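Betaine aldehyde dehydrogenase (PDB 4QTO) catalyses the NAD-dependent oxidation of betaine aldehyde to glycine betaine, as a tetrameric member of the aldehyde dehydrogenase family. Local coordinates at residues 426-431 / 451-456. Numbering follows the deposited sequence. Where two conformers were deposited one is given.
Sequences ETEQEA and IGKAQR
Glu428 and Arg456 join the start of helix 428-436 to the second turn of helix 451-460 through a two-pronged, side-on salt bridge. Arg456 NE donates to Glu428 OE2 at 2.8 Å, and Arg456 NH2 donates to Glu428 OE1 at 2.9 Å. Both bonds are nearly straight, and both oxygens are met on their syn side, with carboxylate and guanidinium planes 25° apart. Glu428 spans the gap because its chain is fully extended, CG lying anti to the backbone N (chi1 176°).

Van der Waals contact comes from Lys453, whose CG and CD methylenes lie alongside Glu428 OE1, each at 3.7 Å, while Lys453 CA lies above one face of the Arg456 guanidinium, displaced toward its rim. The lysine amine itself pairs with Asp291 rather than with Glu428.

Within segment 426-431, Thr427 is the N-cap: its OG1 accepts from Glu430 N at 3.0 Å. Glu430 OE1 in turn takes a bond from Glu426 N at 2.8 Å.

The helices follow strands 419-425 and 443-447, which are parallel and separated in the seven-stranded sheet by strands 318-322 and 285-288. With two matched bonds, the surface ion pair fixes the rotation of both charged groups and probably favours their ionised forms.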
loop_
_atom_site.group_PDB
_atom_site.type_symbol
_atom_site.label_atom_id
_atom_site.label_comp_id
_atom_site.label_asym_id
_atom_site.label_seq_id
_atom_site.Cartn_x
_atom_site.Cartn_y
_atom_site.Cartn_z
ATOM N N GLU A 426 -19.814 -18.879 -31.141
ATOM C CA GLU A 426 -20.858 -19.794 -30.703
ATOM C C GLU A 426 -21.010 -19.824 -29.186
ATOM O O GLU A 426 -22.125 -19.781 -28.656
ATOM C CB GLU A 426 -20.561 -21.198 -31.229
ATOM C CG GLU A 426 -21.643 -22.214 -30.982
ATOM C CD GLU A 426 -22.959 -21.892 -31.701
ATOM O OE1 GLU A 426 -22.951 -21.233 -32.776
ATOM O OE2 GLU A 426 -23.991 -22.344 -31.180
ATOM N N THR A 427 -19.883 -19.926 -28.497
ATOM C CA THR A 427 -19.830 -20.085 -27.070
ATOM C C THR A 427 -18.972 -19.030 -26.371
ATOM O O THR A 427 -18.167 -18.345 -26.977
ATOM C CB THR A 427 -19.148 -21.448 -26.739
ATOM O OG1 THR A 427 -17.786 -21.446 -27.209
ATOM C CG2 THR A 427 -19.894 -22.646 -27.376
ATOM N N GLU A 428 -19.115 -18.973 -25.062
ATOM C CA GLU A 428 -18.287 -18.113 -24.237
ATOM C C GLU A 428 -16.785 -18.399 -24.477
ATOM O O GLU A 428 -15.972 -17.482 -24.606
ATOM C CB GLU A 428 -18.709 -18.397 -22.808
ATOM C CG GLU A 428 -17.953 -17.727 -21.736
ATOM C CD GLU A 428 -18.437 -18.179 -20.347
ATOM O OE1 GLU A 428 -19.617 -18.575 -20.198
ATOM O OE2 GLU A 428 -17.620 -18.065 -19.414
ATOM N N GLN A 429 -16.433 -19.685 -24.562
ATOM C CA GLN A 429 -15.045 -20.085 -24.802
ATOM C C GLN A 429 -14.522 -19.575 -26.141
ATOM O O GLN A 429 -13.393 -19.084 -26.234
ATOM C CB GLN A 429 -14.905 -21.616 -24.708
ATOM C CG GLN A 429 -15.165 -22.185 -23.308
ATOM C CD GLN A 429 -16.629 -22.177 -22.817
ATOM O OE1 GLN A 429 -17.621 -22.125 -23.592
ATOM N NE2 GLN A 429 -16.768 -22.282 -21.484
ATOM N N GLU A 430 -15.351 -19.666 -27.175
ATOM C CA GLU A 430 -14.959 -19.162 -28.505
ATOM C C GLU A 430 -14.819 -17.627 -28.508
ATOM O O GLU A 430 -13.899 -17.085 -29.118
ATOM C CB GLU A 430 -15.931 -19.608 -29.592
ATOM C CG GLU A 430 -15.389 -19.238 -30.965
ATOM C CD GLU A 430 -16.225 -19.709 -32.150
ATOM O OE1 GLU A 430 -17.437 -19.979 -32.018
ATOM O OE2 GLU A 430 -15.631 -19.797 -33.232
ATOM N N ALA A 431 -15.701 -16.927 -27.800
ATOM C CA ALA A 431 -15.618 -15.453 -27.689
ATOM C C ALA A 431 -14.252 -15.043 -27.120
ATOM O O ALA A 431 -13.585 -14.140 -27.621
ATOM C CB ALA A 431 -16.733 -14.896 -26.810
ATOM N N ILE A 451 -24.212 -11.031 -15.190
ATOM C CA ILE A 451 -22.983 -10.405 -14.679
ATOM C C ILE A 451 -21.914 -11.437 -14.293
ATOM O O ILE A 451 -20.716 -11.210 -14.476
ATOM C CB ILE A 451 -23.291 -9.414 -13.523
ATOM C CG1 ILE A 451 -24.396 -8.413 -13.944
ATOM C CG2 ILE A 451 -22.014 -8.721 -13.073
ATOM C CD1 ILE A 451 -24.092 -7.649 -15.216
ATOM N N GLY A 452 -22.337 -12.603 -13.791
ATOM C CA GLY A 452 -21.369 -13.659 -13.485
ATOM C C GLY A 452 -20.608 -14.095 -14.728
ATOM O O GLY A 452 -19.383 -14.295 -14.703
ATOM N N LYS A 453 -21.328 -14.258 -15.835
ATOM C CA LYS A 453 -20.685 -14.634 -17.101
ATOM C C LYS A 453 -19.747 -13.528 -17.587
ATOM O O LYS A 453 -18.625 -13.783 -18.024
ATOM C CB LYS A 453 -21.738 -14.955 -18.178
ATOM C CG LYS A 453 -21.117 -15.306 -19.533
ATOM C CD LYS A 453 -22.146 -15.906 -20.488
ATOM C CE LYS A 453 -23.173 -14.874 -20.909
ATOM N NZ LYS A 453 -24.311 -15.522 -21.635
ATOM N N ALA A 454 -20.226 -12.286 -17.538
ATOM C CA ALA A 454 -19.400 -11.161 -17.967
ATOM C C ALA A 454 -18.103 -11.103 -17.174
ATOM O O ALA A 454 -17.019 -10.841 -17.752
ATOM C CB ALA A 454 -20.146 -9.863 -17.845
ATOM N N GLN A 455 -18.192 -11.341 -15.867
ATOM C CA GLN A 455 -17.006 -11.352 -14.996
ATOM C C GLN A 455 -16.052 -12.509 -15.380
ATOM O O GLN A 455 -14.840 -12.327 -15.412
ATOM C CB GLN A 455 -17.433 -11.410 -13.526
ATOM C CG GLN A 455 -18.070 -10.087 -13.078
ATOM C CD GLN A 455 -18.690 -10.087 -11.711
ATOM O OE1 GLN A 455 -18.457 -9.145 -10.942
ATOM N NE2 GLN A 455 -19.508 -11.111 -11.395
ATOM N N ARG A 456 -16.589 -13.692 -15.694
ATOM C CA ARG A 456 -15.744 -14.811 -16.122
ATOM C C ARG A 456 -14.974 -14.463 -17.384
ATOM O O ARG A 456 -13.770 -14.740 -17.519
ATOM C CB ARG A 456 -16.523 -16.090 -16.452
ATOM C CG ARG A 456 -17.079 -16.845 -15.290
ATOM C CD ARG A 456 -17.480 -18.252 -15.753
ATOM N NE ARG A 456 -18.551 -18.252 -16.774
ATOM C CZ ARG A 456 -19.854 -18.186 -16.514
ATOM N NH1 ARG A 456 -20.336 -18.065 -15.277
ATOM N NH2 ARG A 456 -20.730 -18.267 -17.504
#